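PDB 5JM8: aerobactin synthase IucA from Klebsiella pneumoniae subsp. pneumoniae, which probably catalyses the ATP-dependent joining of an acetylated hydroxylysine to citrate, a step in the NRPS-independent synthesis of the siderophore aerobactin. Local coordinates for residues F322-E327 with L422-H427; M301-L306 with R446-S451; P412-E417 with Y485-S490; P261-R266 with T361-S366. All coordinates share one frame; numbering follows the deposited sequence.

Contact 1. Residues F322-E327 with L422-H427; sequences FRVMQE and LVLLAH. With ATP (adenosine-5'-triphosphate), chain I.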
# COMPACT_ATOMS: atom_id res chain seq x y z
N PHE A 322 18.95 -16.59 -9.86
CA PHE A 322 18.80 -16.50 -11.31
C PHE A 322 17.47 -17.09 -11.76
O PHE A 322 17.15 -18.24 -11.44
CB PHE A 322 19.96 -17.22 -12.01
CG PHE A 322 19.73 -17.44 -13.48
CD1 PHE A 322 19.51 -16.37 -14.33
CD2 PHE A 322 19.74 -18.72 -14.01
CE1 PHE A 322 19.30 -16.57 -15.69
CE2 PHE A 322 19.53 -18.93 -15.36
CZ PHE A 322 19.31 -17.85 -16.20
N ARG A 323 16.68 -16.30 -12.49
CA ARG A 323 15.43 -16.78 -13.07
C ARG A 323 15.40 -16.55 -14.58
O ARG A 323 16.03 -15.63 -15.09
CB ARG A 323 14.22 -16.09 -12.44
CG ARG A 323 14.06 -16.28 -10.94
CD ARG A 323 13.92 -17.74 -10.53
NE ARG A 323 12.73 -18.39 -11.07
CZ ARG A 323 11.52 -18.33 -10.51
NH1 ARG A 323 11.32 -17.63 -9.41
NH2 ARG A 323 10.50 -18.97 -11.07
N VAL A 324 14.66 -17.41 -15.27
CA VAL A 324 14.27 -17.16 -16.65
C VAL A 324 12.75 -17.00 -16.68
O VAL A 324 12.03 -17.81 -16.11
CB VAL A 324 14.71 -18.30 -17.60
CG1 VAL A 324 14.18 -18.08 -19.00
CG2 VAL A 324 16.22 -18.41 -17.62
N MET A 325 12.27 -15.93 -17.32
CA MET A 325 10.84 -15.74 -17.53
C MET A 325 10.37 -16.64 -18.67
O MET A 325 10.54 -16.31 -19.85
CB MET A 325 10.51 -14.28 -17.85
CG MET A 325 10.49 -13.38 -16.63
SD MET A 325 10.27 -11.65 -17.07
CE MET A 325 9.93 -10.92 -15.47
N GLN A 326 9.79 -17.78 -18.31
CA GLN A 326 9.41 -18.79 -19.29
C GLN A 326 8.21 -18.37 -20.12
O GLN A 326 7.19 -17.93 -19.59
CB GLN A 326 9.09 -20.11 -18.59
CG GLN A 326 10.26 -20.73 -17.84
CD GLN A 326 11.40 -21.13 -18.76
OE1 GLN A 326 11.22 -21.26 -19.97
NE2 GLN A 326 12.58 -21.32 -18.18
N GLU A 327 8.36 -18.50 -21.44
CA GLU A 327 7.26 -18.28 -22.37
C GLU A 327 6.60 -19.62 -22.68
O GLU A 327 6.78 -20.18 -23.76
CB GLU A 327 7.77 -17.60 -23.64
CG GLU A 327 8.47 -16.28 -23.37
CD GLU A 327 9.21 -15.74 -24.58
OE1 GLU A 327 8.95 -16.22 -25.70
OE2 GLU A 327 10.08 -14.85 -24.40
N LEU A 422 23.52 -24.44 -22.38
CA LEU A 422 22.40 -23.53 -22.63
C LEU A 422 22.89 -22.13 -22.97
O LEU A 422 23.58 -21.49 -22.18
CB LEU A 422 21.48 -23.48 -21.41
CG LEU A 422 20.39 -22.40 -21.40
CD1 LEU A 422 19.45 -22.57 -22.58
CD2 LEU A 422 19.63 -22.43 -20.09
N VAL A 423 22.52 -21.65 -24.15
CA VAL A 423 22.91 -20.33 -24.61
C VAL A 423 21.75 -19.34 -24.44
O VAL A 423 20.72 -19.47 -25.10
CB VAL A 423 23.35 -20.35 -26.09
CG1 VAL A 423 23.81 -18.96 -26.54
CG2 VAL A 423 24.45 -21.37 -26.30
N LEU A 424 21.93 -18.38 -23.54
CA LEU A 424 20.99 -17.27 -23.40
C LEU A 424 21.67 -15.99 -23.85
O LEU A 424 22.53 -15.45 -23.15
CB LEU A 424 20.49 -17.14 -21.96
CG LEU A 424 19.69 -18.32 -21.40
CD1 LEU A 424 19.29 -18.04 -19.97
CD2 LEU A 424 18.47 -18.61 -22.25
N LEU A 425 21.30 -15.51 -25.04
CA LEU A 425 21.89 -14.31 -25.60
C LEU A 425 21.33 -13.08 -24.91
O LEU A 425 20.31 -12.52 -25.33
CB LEU A 425 21.64 -14.24 -27.11
CG LEU A 425 22.21 -15.41 -27.91
CD1 LEU A 425 21.73 -15.36 -29.35
CD2 LEU A 425 23.73 -15.43 -27.84
N ALA A 426 22.00 -12.65 -23.85
CA ALA A 426 21.48 -11.61 -22.99
C ALA A 426 21.83 -10.21 -23.47
O ALA A 426 22.94 -9.72 -23.24
CB ALA A 426 21.99 -11.81 -21.58
N HIS A 427 20.88 -9.55 -24.13
CA HIS A 427 21.00 -8.13 -24.44
C HIS A 427 21.11 -7.34 -23.15
O HIS A 427 20.94 -7.86 -22.05
CB HIS A 427 19.79 -7.60 -25.21
CG HIS A 427 19.66 -8.13 -26.60
ND1 HIS A 427 18.87 -9.21 -26.92
CD2 HIS A 427 20.21 -7.71 -27.77
CE1 HIS A 427 18.94 -9.44 -28.22
NE2 HIS A 427 19.75 -8.54 -28.76
PG ATP I . 11.13 -8.91 -25.69
O1G ATP I . 9.80 -8.34 -25.26
O2G ATP I . 12.23 -8.69 -24.68
O3G ATP I . 11.05 -10.33 -26.20
PB ATP I . 12.18 -8.45 -28.36
O1B ATP I . 11.66 -7.50 -29.42
O2B ATP I . 11.99 -9.94 -28.55
O3B ATP I . 11.59 -7.97 -26.93
PA ATP I . 14.86 -8.02 -29.28
O1A ATP I . 14.39 -8.82 -30.48
O2A ATP I . 16.19 -8.33 -28.65
O3A ATP I . 13.74 -8.14 -28.12
O5' ATP I . 14.85 -6.45 -29.62
C5' ATP I . 15.23 -5.55 -28.59
C4' ATP I . 14.51 -4.21 -28.70
O4' ATP I . 15.01 -3.35 -27.67
C3' ATP I . 14.75 -3.51 -30.03
O3' ATP I . 13.50 -3.10 -30.59
C2' ATP I . 15.63 -2.32 -29.72
O2' ATP I . 15.20 -1.15 -30.41
C1' ATP I . 15.49 -2.12 -28.22
N9 ATP I . 16.78 -1.78 -27.58
C8 ATP I . 17.00 -0.65 -26.89
N7 ATP I . 18.28 -0.62 -26.43
C5 ATP I . 18.89 -1.75 -26.83
C6 ATP I . 20.23 -2.33 -26.68
N6 ATP I . 21.18 -1.66 -25.98
N1 ATP I . 20.46 -3.54 -27.25
C2 ATP I . 19.51 -4.20 -27.94
N3 ATP I . 18.27 -3.71 -28.12
C4 ATP I . 17.90 -2.51 -27.60
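Leu-424 reaches from strand 422-424 to meet Phe-322 and Val-324 on strand 322-324. Its CB points at that strand but stays short of it. Chi1 of -63° sets CG beside the backbone N, and there the chain forks. CD2 meets neither residue. CD1 does all the touching. It lies 3.8 Å from Phe-322 CZ, in the plane of the ring and at its edge, and 3.9 Å from Val-324 CG2. One methyl thus fills the corner between a ring tip and a valine branch. The contact is small, purely apolar and buried.

Further along, His-427 belongs to the ATP pocket. The alpha-phosphate oxygen O2A lies over one face of its ring, 3.0 Å from His-427 CE1. The edge strand 322-324 runs parallel to strand 440-445, which supplies Leu-443 against Phe-322 and Tyr-445 against Leu-424. Strand 422-424 pairs with strand 451-453. Leu-303 of helix 294-306 and Trp-312 of helix 310-318 pack on Val-324.

Contact 2. Residues M301-L306 with R446-S451; sequences MRLARL and RDCQGS. With ATP (adenosine-5'-triphosphate), chain I.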
# COMPACT_ATOMS: atom_id res chain seq x y z
N MET A 301 8.48 -22.55 -25.86
CA MET A 301 7.90 -23.80 -25.39
C MET A 301 9.01 -24.81 -25.12
O MET A 301 9.01 -25.50 -24.10
CB MET A 301 6.92 -24.36 -26.41
CG MET A 301 5.69 -23.50 -26.66
SD MET A 301 4.67 -23.22 -25.20
CE MET A 301 4.26 -24.89 -24.72
N ARG A 302 9.95 -24.89 -26.06
CA ARG A 302 11.07 -25.82 -25.97
C ARG A 302 11.86 -25.60 -24.69
O ARG A 302 12.18 -26.55 -23.97
CB ARG A 302 11.98 -25.65 -27.19
CG ARG A 302 13.20 -26.57 -27.20
CD ARG A 302 13.92 -26.51 -28.54
NE ARG A 302 13.04 -26.87 -29.65
CZ ARG A 302 12.67 -26.05 -30.63
NH1 ARG A 302 13.11 -24.80 -30.69
NH2 ARG A 302 11.85 -26.50 -31.57
N LEU A 303 12.17 -24.34 -24.40
CA LEU A 303 12.90 -23.98 -23.19
C LEU A 303 12.04 -24.23 -21.95
O LEU A 303 12.55 -24.62 -20.90
CB LEU A 303 13.35 -22.52 -23.26
CG LEU A 303 14.21 -21.99 -22.10
CD1 LEU A 303 15.52 -22.76 -22.00
CD2 LEU A 303 14.47 -20.50 -22.27
N ALA A 304 10.74 -24.00 -22.08
CA ALA A 304 9.82 -24.16 -20.95
C ALA A 304 9.67 -25.63 -20.57
O ALA A 304 9.64 -25.97 -19.39
CB ALA A 304 8.47 -23.56 -21.29
N ARG A 305 9.56 -26.50 -21.57
CA ARG A 305 9.48 -27.94 -21.33
C ARG A 305 10.80 -28.46 -20.78
O ARG A 305 10.83 -29.38 -19.96
CB ARG A 305 9.13 -28.69 -22.62
CG ARG A 305 7.74 -28.43 -23.13
CD ARG A 305 7.44 -29.26 -24.36
NE ARG A 305 6.11 -28.98 -24.89
CZ ARG A 305 4.99 -29.51 -24.41
NH1 ARG A 305 5.04 -30.35 -23.38
NH2 ARG A 305 3.83 -29.20 -24.96
N LEU A 306 11.89 -27.86 -21.23
CA LEU A 306 13.22 -28.22 -20.76
C LEU A 306 13.41 -27.77 -19.31
O LEU A 306 14.22 -28.34 -18.58
CB LEU A 306 14.29 -27.59 -21.66
CG LEU A 306 15.73 -28.06 -21.47
CD1 LEU A 306 15.87 -29.56 -21.68
CD2 LEU A 306 16.65 -27.30 -22.43
N ARG A 446 15.00 -12.43 -19.85
CA ARG A 446 13.79 -12.28 -20.63
C ARG A 446 14.09 -12.48 -22.12
O ARG A 446 15.23 -12.28 -22.54
CB ARG A 446 13.18 -10.90 -20.39
CG ARG A 446 12.16 -10.46 -21.41
CD ARG A 446 11.61 -9.11 -21.06
NE ARG A 446 12.61 -8.05 -21.18
CZ ARG A 446 12.50 -6.86 -20.60
NH1 ARG A 446 11.44 -6.58 -19.86
NH2 ARG A 446 13.44 -5.95 -20.77
N ASP A 447 13.07 -12.88 -22.88
CA ASP A 447 13.16 -13.11 -24.32
C ASP A 447 13.78 -14.47 -24.62
O ASP A 447 15.00 -14.60 -24.78
CB ASP A 447 13.96 -12.00 -25.02
CG ASP A 447 13.75 -11.99 -26.53
OD1 ASP A 447 13.14 -12.94 -27.06
OD2 ASP A 447 14.22 -11.04 -27.18
N CYS A 448 12.93 -15.49 -24.71
CA CYS A 448 13.37 -16.85 -24.96
C CYS A 448 13.64 -17.10 -26.44
O CYS A 448 14.12 -18.16 -26.82
CB CYS A 448 12.32 -17.83 -24.44
SG CYS A 448 11.88 -17.53 -22.71
N GLN A 449 13.32 -16.11 -27.26
CA GLN A 449 13.63 -16.17 -28.69
C GLN A 449 15.15 -16.19 -28.89
O GLN A 449 15.63 -16.60 -29.95
CB GLN A 449 13.01 -14.98 -29.42
CG GLN A 449 13.14 -15.02 -30.93
CD GLN A 449 12.43 -13.86 -31.61
OE1 GLN A 449 11.72 -13.09 -30.96
NE2 GLN A 449 12.62 -13.73 -32.92
N GLY A 450 15.88 -15.75 -27.87
CA GLY A 450 17.33 -15.72 -27.91
C GLY A 450 17.96 -16.89 -27.17
O GLY A 450 19.10 -16.80 -26.72
N SER A 451 17.21 -17.97 -27.05
CA SER A 451 17.72 -19.20 -26.44
C SER A 451 18.27 -20.12 -27.52
O SER A 451 17.67 -20.28 -28.58
CB SER A 451 16.63 -19.91 -25.64
OG SER A 451 15.57 -20.33 -26.48
PG ATP I . 11.13 -8.91 -25.69
O1G ATP I . 9.80 -8.34 -25.26
O2G ATP I . 12.23 -8.69 -24.68
O3G ATP I . 11.05 -10.33 -26.20
PB ATP I . 12.18 -8.45 -28.36
O1B ATP I . 11.66 -7.50 -29.42
O2B ATP I . 11.99 -9.94 -28.55
O3B ATP I . 11.59 -7.97 -26.93
PA ATP I . 14.86 -8.02 -29.28
O1A ATP I . 14.39 -8.82 -30.48
O2A ATP I . 16.19 -8.33 -28.65
O3A ATP I . 13.74 -8.14 -28.12
O5' ATP I . 14.85 -6.45 -29.62
C5' ATP I . 15.23 -5.55 -28.59
C4' ATP I . 14.51 -4.21 -28.70
O4' ATP I . 15.01 -3.35 -27.67
C3' ATP I . 14.75 -3.51 -30.03
O3' ATP I . 13.50 -3.10 -30.59
C2' ATP I . 15.63 -2.32 -29.72
O2' ATP I . 15.20 -1.15 -30.41
C1' ATP I . 15.49 -2.12 -28.22
N9 ATP I . 16.78 -1.78 -27.58
C8 ATP I . 17.00 -0.65 -26.89
N7 ATP I . 18.28 -0.62 -26.43
C5 ATP I . 18.89 -1.75 -26.83
C6 ATP I . 20.23 -2.33 -26.68
N6 ATP I . 21.18 -1.66 -25.98
N1 ATP I . 20.46 -3.54 -27.25
C2 ATP I . 19.51 -4.20 -27.94
N3 ATP I . 18.27 -3.71 -28.12
C4 ATP I . 17.90 -2.51 -27.60
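Cys-448 O is gripped twice by Ser-451, whose CB, like the cysteine, rests on Leu-303. The Ser-451 hydroxyl OG donates to Cys-448 O at 2.6 Å, in the carbonyl plane, and Ser-451 N adds a backbone bond. Chi1 of 63° turns OG back between the backbone N and carbonyl carbon, where it can reach this oxygen. An Asx turn precedes the grip: Gln-449 N donates to Asp-447 OD1 at 3.2 Å, with a bent N-H...O angle of 136°. Together these bonds shape the short 3-10 turn between strands 440-445 and 451-453.

The turn carries part of the active site. Asp-447 is a ligand of the bound magnesium ion, together with Gln-429 and Asn-430. Lys-278 forms a salt bridge with its OD1, and probably helps to hold the carboxylate in place. Arg-446 places NE 3.6 Å from the gamma-phosphate oxygen O2G of ATP and ties its guanidinium to Glu-142. Glu-327 accepts from Cys-448 N.

Helix 294-306 packs on the turn through Leu-303, and Arg-299 of the same helix donates to Gln-449 O. Leu-303 CD2 does the touching, 4.0 Å from Cys-448 SG and the same distance from Ser-451 CB.

Contact 3. Residues P412-E417 with Y485-S490; sequences PLFTAE and YLLVNS. With ATP (adenosine-5'-triphosphate), chain I.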
# COMPACT_ATOMS: atom_id res chain seq x y z
N PRO A 412 25.81 -16.84 -13.72
CA PRO A 412 24.84 -17.85 -14.15
C PRO A 412 24.79 -18.05 -15.66
O PRO A 412 24.52 -19.16 -16.12
CB PRO A 412 23.50 -17.31 -13.63
CG PRO A 412 23.74 -15.86 -13.36
CD PRO A 412 25.16 -15.76 -12.95
N LEU A 413 25.04 -16.99 -16.42
CA LEU A 413 24.91 -17.05 -17.88
C LEU A 413 26.08 -17.76 -18.55
O LEU A 413 25.88 -18.55 -19.48
CB LEU A 413 24.76 -15.64 -18.44
CG LEU A 413 23.45 -14.93 -18.10
CD1 LEU A 413 23.53 -13.46 -18.47
CD2 LEU A 413 22.27 -15.59 -18.79
N PHE A 414 27.30 -17.48 -18.09
CA PHE A 414 28.48 -18.16 -18.61
C PHE A 414 28.52 -19.62 -18.17
O PHE A 414 29.05 -20.48 -18.88
CB PHE A 414 29.76 -17.46 -18.14
CG PHE A 414 30.13 -16.26 -18.97
CD1 PHE A 414 30.68 -16.40 -20.23
CD2 PHE A 414 29.96 -14.98 -18.46
CE1 PHE A 414 31.04 -15.30 -20.98
CE2 PHE A 414 30.31 -13.87 -19.20
CZ PHE A 414 30.85 -14.03 -20.46
N THR A 415 27.97 -19.90 -16.99
CA THR A 415 27.96 -21.25 -16.43
C THR A 415 26.88 -22.11 -17.09
O THR A 415 27.07 -23.31 -17.29
CB THR A 415 27.72 -21.24 -14.91
OG1 THR A 415 28.76 -20.49 -14.27
CG2 THR A 415 27.72 -22.66 -14.35
N ALA A 416 25.75 -21.50 -17.41
CA ALA A 416 24.66 -22.20 -18.07
C ALA A 416 25.10 -22.74 -19.44
O ALA A 416 24.68 -23.82 -19.85
CB ALA A 416 23.46 -21.29 -18.23
N GLU A 417 25.93 -21.97 -20.13
CA GLU A 417 26.47 -22.39 -21.42
C GLU A 417 27.57 -23.43 -21.26
O GLU A 417 27.59 -24.45 -21.95
CB GLU A 417 27.00 -21.18 -22.20
CG GLU A 417 27.59 -21.52 -23.57
CD GLU A 417 29.00 -22.10 -23.50
OE1 GLU A 417 29.83 -21.57 -22.74
OE2 GLU A 417 29.26 -23.10 -24.21
N TYR A 485 26.82 -9.78 -27.24
CA TYR A 485 25.64 -9.42 -26.46
C TYR A 485 25.97 -9.21 -24.98
O TYR A 485 25.47 -8.27 -24.37
CB TYR A 485 24.57 -10.50 -26.59
CG TYR A 485 23.94 -10.57 -27.97
CD1 TYR A 485 22.95 -9.67 -28.35
CD2 TYR A 485 24.32 -11.54 -28.88
CE1 TYR A 485 22.37 -9.73 -29.60
CE2 TYR A 485 23.74 -11.61 -30.14
CZ TYR A 485 22.77 -10.71 -30.49
OH TYR A 485 22.20 -10.77 -31.74
N LEU A 486 26.81 -10.08 -24.42
CA LEU A 486 26.94 -10.17 -22.97
C LEU A 486 28.07 -9.32 -22.38
O LEU A 486 28.07 -9.05 -21.18
CB LEU A 486 27.13 -11.63 -22.57
CG LEU A 486 27.13 -11.94 -21.07
CD1 LEU A 486 25.91 -11.36 -20.36
CD2 LEU A 486 27.19 -13.45 -20.85
N LEU A 487 29.01 -8.89 -23.21
CA LEU A 487 30.11 -8.05 -22.74
C LEU A 487 30.12 -6.69 -23.43
O LEU A 487 30.24 -5.66 -22.76
CB LEU A 487 31.46 -8.75 -22.96
CG LEU A 487 31.74 -9.91 -22.01
CD1 LEU A 487 32.86 -10.77 -22.55
CD2 LEU A 487 32.10 -9.39 -20.62
N VAL A 488 30.01 -6.68 -24.75
CA VAL A 488 30.00 -5.43 -25.50
C VAL A 488 28.67 -4.72 -25.30
O VAL A 488 28.63 -3.60 -24.79
CB VAL A 488 30.24 -5.66 -27.01
CG1 VAL A 488 30.18 -4.34 -27.77
CG2 VAL A 488 31.58 -6.34 -27.24
N ASN A 489 27.59 -5.38 -25.69
CA ASN A 489 26.26 -4.78 -25.59
C ASN A 489 25.60 -5.10 -24.25
O ASN A 489 24.45 -5.54 -24.19
CB ASN A 489 25.37 -5.26 -26.74
CG ASN A 489 24.08 -4.47 -26.85
OD1 ASN A 489 23.98 -3.36 -26.34
ND2 ASN A 489 23.09 -5.04 -27.52
N SER A 490 26.34 -4.88 -23.16
CA SER A 490 25.84 -5.15 -21.82
C SER A 490 26.80 -4.66 -20.75
O SER A 490 26.60 -3.60 -20.14
CB SER A 490 25.58 -6.64 -21.63
OG SER A 490 24.23 -6.97 -21.89
PG ATP I . 11.13 -8.91 -25.69
O1G ATP I . 9.80 -8.34 -25.26
O2G ATP I . 12.23 -8.69 -24.68
O3G ATP I . 11.05 -10.33 -26.20
PB ATP I . 12.18 -8.45 -28.36
O1B ATP I . 11.66 -7.50 -29.42
O2B ATP I . 11.99 -9.94 -28.55
O3B ATP I . 11.59 -7.97 -26.93
PA ATP I . 14.86 -8.02 -29.28
O1A ATP I . 14.39 -8.82 -30.48
O2A ATP I . 16.19 -8.33 -28.65
O3A ATP I . 13.74 -8.14 -28.12
O5' ATP I . 14.85 -6.45 -29.62
C5' ATP I . 15.23 -5.55 -28.59
C4' ATP I . 14.51 -4.21 -28.70
O4' ATP I . 15.01 -3.35 -27.67
C3' ATP I . 14.75 -3.51 -30.03
O3' ATP I . 13.50 -3.10 -30.59
C2' ATP I . 15.63 -2.32 -29.72
O2' ATP I . 15.20 -1.15 -30.41
C1' ATP I . 15.49 -2.12 -28.22
N9 ATP I . 16.78 -1.78 -27.58
C8 ATP I . 17.00 -0.65 -26.89
N7 ATP I . 18.28 -0.62 -26.43
C5 ATP I . 18.89 -1.75 -26.83
C6 ATP I . 20.23 -2.33 -26.68
N6 ATP I . 21.18 -1.66 -25.98
N1 ATP I . 20.46 -3.54 -27.25
C2 ATP I . 19.51 -4.20 -27.94
N3 ATP I . 18.27 -3.71 -28.12
C4 ATP I . 17.90 -2.51 -27.60
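Two long helices, 394-420 and 475-500, pack here through Leu-413, Phe-414, Leu-486 and Leu-487. The second also brings Asn-489 to the adenine of ATP. The local axes run nearly antiparallel, at 152°, and stay 12.5 Å apart, so side chains bridge a wide gap.

Leu-486 carries the contact with both of its branches. Its CG stands anti to the backbone N, which directs the fork at the other helix. CD2 sits over one face of the Phe-414 ring, 3.9 Å from the centroid and shifted toward the rim near CE2. This is a CH-pi contact. CD1 takes the other neighbour, Leu-413 CD1, at 3.7 Å. Leu-487 CD1 comes more loosely to the Phe-414 ring edge, 4.4 Å from CZ.

The helix widens into a pi-type turn over 485-490, which holds both leucines, and Asn-489 near its end is the centre of an inverse gamma turn. Its amide reads the adenine edge. ND2 donates to ATP N1 at 3.0 Å and OD1 accepts from N6 at 3.3 Å, both nearly straight (164° and 159°). The pair matches adenine's donor and acceptor and fixes how the base is turned.

Phe-482 stands edge-to-face with Phe-414. Leu-517 and Met-520 of helix 506-521, with Cys-529 and Leu-530 of helix 528-535, pack around the same phenyl ring.

Contact 4. Residues P261-R266 with T361-S366; sequences PTTSSR and TNVLVS. With ATP (adenosine-5'-triphosphate), chain I.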
# COMPACT_ATOMS: atom_id res chain seq x y z
N PRO A 261 3.32 -0.76 -22.62
CA PRO A 261 4.36 -1.23 -23.55
C PRO A 261 5.75 -1.11 -22.94
O PRO A 261 6.07 -0.07 -22.37
CB PRO A 261 4.19 -0.31 -24.77
CG PRO A 261 3.39 0.85 -24.29
CD PRO A 261 2.52 0.33 -23.20
N THR A 262 6.55 -2.16 -23.05
CA THR A 262 7.89 -2.17 -22.46
C THR A 262 8.92 -1.71 -23.48
O THR A 262 8.56 -1.25 -24.57
CB THR A 262 8.26 -3.58 -21.95
OG1 THR A 262 8.39 -4.48 -23.05
CG2 THR A 262 7.20 -4.09 -20.99
N THR A 263 10.19 -1.82 -23.13
CA THR A 263 11.29 -1.38 -23.99
C THR A 263 11.18 -1.91 -25.42
O THR A 263 11.61 -1.25 -26.37
CB THR A 263 12.66 -1.83 -23.42
OG1 THR A 263 12.55 -3.15 -22.89
CG2 THR A 263 13.11 -0.88 -22.31
N SER A 264 10.58 -3.09 -25.57
CA SER A 264 10.48 -3.75 -26.88
C SER A 264 9.17 -3.43 -27.58
O SER A 264 8.91 -3.93 -28.68
CB SER A 264 10.62 -5.26 -26.72
OG SER A 264 9.70 -5.75 -25.76
N SER A 265 8.33 -2.62 -26.94
CA SER A 265 7.05 -2.16 -27.49
C SER A 265 6.03 -3.29 -27.67
O SER A 265 4.89 -3.17 -27.22
CB SER A 265 7.26 -1.45 -28.82
OG SER A 265 8.08 -0.30 -28.67
N ARG A 266 6.42 -4.38 -28.34
CA ARG A 266 5.48 -5.46 -28.62
C ARG A 266 5.19 -6.30 -27.39
O ARG A 266 4.23 -7.06 -27.37
CB ARG A 266 6.00 -6.36 -29.74
CG ARG A 266 7.33 -7.07 -29.47
CD ARG A 266 7.54 -8.16 -30.51
NE ARG A 266 8.90 -8.67 -30.56
CZ ARG A 266 9.32 -9.60 -31.42
NH1 ARG A 266 10.57 -10.02 -31.40
NH2 ARG A 266 8.47 -10.10 -32.31
N THR A 361 13.57 -4.28 -9.59
CA THR A 361 13.99 -5.06 -10.74
C THR A 361 13.90 -4.16 -11.97
O THR A 361 12.81 -3.78 -12.38
CB THR A 361 13.12 -6.31 -10.92
OG1 THR A 361 13.11 -7.06 -9.70
CG2 THR A 361 13.65 -7.19 -12.06
N ASN A 362 15.06 -3.81 -12.53
CA ASN A 362 15.12 -2.90 -13.68
C ASN A 362 15.83 -3.53 -14.87
O ASN A 362 16.81 -4.25 -14.71
CB ASN A 362 15.83 -1.60 -13.31
CG ASN A 362 15.26 -0.93 -12.07
OD1 ASN A 362 15.96 -0.21 -11.36
ND2 ASN A 362 13.97 -1.15 -11.80
N VAL A 363 15.34 -3.23 -16.07
CA VAL A 363 16.05 -3.62 -17.28
C VAL A 363 17.33 -2.79 -17.36
O VAL A 363 17.32 -1.58 -17.15
CB VAL A 363 15.19 -3.43 -18.54
CG1 VAL A 363 14.86 -1.95 -18.76
CG2 VAL A 363 15.88 -4.03 -19.75
N LEU A 364 18.44 -3.46 -17.67
CA LEU A 364 19.76 -2.85 -17.59
C LEU A 364 19.91 -1.65 -18.52
O LEU A 364 20.55 -0.66 -18.17
CB LEU A 364 20.83 -3.90 -17.91
CG LEU A 364 22.29 -3.46 -17.89
CD1 LEU A 364 22.70 -2.97 -16.51
CD2 LEU A 364 23.20 -4.60 -18.34
N VAL A 365 19.30 -1.74 -19.70
CA VAL A 365 19.50 -0.74 -20.76
C VAL A 365 19.03 0.65 -20.35
O VAL A 365 19.56 1.66 -20.82
CB VAL A 365 18.77 -1.16 -22.06
CG1 VAL A 365 17.26 -1.18 -21.85
CG2 VAL A 365 19.14 -0.23 -23.20
N SER A 366 18.04 0.71 -19.47
CA SER A 366 17.51 1.99 -19.01
C SER A 366 18.45 2.64 -18.01
O SER A 366 18.48 3.87 -17.88
CB SER A 366 16.12 1.80 -18.39
OG SER A 366 15.22 1.23 -19.33
PG ATP I . 11.13 -8.91 -25.69
O1G ATP I . 9.80 -8.34 -25.26
O2G ATP I . 12.23 -8.69 -24.68
O3G ATP I . 11.05 -10.33 -26.20
PB ATP I . 12.18 -8.45 -28.36
O1B ATP I . 11.66 -7.50 -29.42
O2B ATP I . 11.99 -9.94 -28.55
O3B ATP I . 11.59 -7.97 -26.93
PA ATP I . 14.86 -8.02 -29.28
O1A ATP I . 14.39 -8.82 -30.48
O2A ATP I . 16.19 -8.33 -28.65
O3A ATP I . 13.74 -8.14 -28.12
O5' ATP I . 14.85 -6.45 -29.62
C5' ATP I . 15.23 -5.55 -28.59
C4' ATP I . 14.51 -4.21 -28.70
O4' ATP I . 15.01 -3.35 -27.67
C3' ATP I . 14.75 -3.51 -30.03
O3' ATP I . 13.50 -3.10 -30.59
C2' ATP I . 15.63 -2.32 -29.72
O2' ATP I . 15.20 -1.15 -30.41
C1' ATP I . 15.49 -2.12 -28.22
N9 ATP I . 16.78 -1.78 -27.58
C8 ATP I . 17.00 -0.65 -26.89
N7 ATP I . 18.28 -0.62 -26.43
C5 ATP I . 18.89 -1.75 -26.83
C6 ATP I . 20.23 -2.33 -26.68
N6 ATP I . 21.18 -1.66 -25.98
N1 ATP I . 20.46 -3.54 -27.25
C2 ATP I . 19.51 -4.20 -27.94
N3 ATP I . 18.27 -3.71 -28.12
C4 ATP I . 17.90 -2.51 -27.60
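Thr-263 meets Val-363 and Val-365 through a single methyl, and this is the looser half of the site. Thr-263 CG2 comes tip to tip with Val-363 CG1 at 4.1 Å and with Val-365 CG1 at 4.2 Å. Ser-366 OG lies at a similar distance. The touching residues are all buried, so neither half faces solvent. The polar ends turn to other partners: Thr-263 OG1 bonds to Glu-142 and Gln-429, and Ser-366 OG to Ala-141 O.

The tighter half grips ATP. A type I beta turn from Thr-262 to Ser-265 closes with Ser-265 N on Thr-262 O at 2.7 Å. It presents Ser-264, whose OG donates to the gamma-phosphate oxygen O1G at 2.6 Å. Arg-266 follows, extended from CG to NE, and lays the edge of its guanidinium on the beta-phosphate, with the phosphorus PB in plane. NE donates to O1B at 3.2 Å (150°). NH1 donates to O2B, also at 3.2 Å (142°), and weakly to O1B. Lys-278 and Arg-349 are further ATP donors. On the other segment, Val-365 CG2 lies 3.4 Å from adenine N7.

The chemistry is therefore split. Ser-264 of the turn binds phosphate with its hydroxyl, and Arg-266 just after it binds with its charge. The strand-to-helix junction offers apolar surface to the base. Arg-266 would be expected to offset beta-phosphate charge.

Overall arrangement
The four contacts surround one ATP, and all of them touch it. Centres of contacts 1 and 2 are 7 Å apart, those of 1 and 3 are 10 Å apart, and contact 4 lies 15 to 18 Å from the others. Along the chain, contact 4 closes before contact 3 opens, and the segments of contact 1 fall between those of contact 2. Contacts 1 and 4 reach the two outer strands, 322-324 and 360-363, of one mixed four-stranded sheet. Helix 394-420 runs on into strand 422-424, joining contact 3 to contact 1. Contact 4 brings pocket residues from the IucA/IucC region and contacts 1 to 3 from the FhuF-like region, so both line the nucleotide pocket.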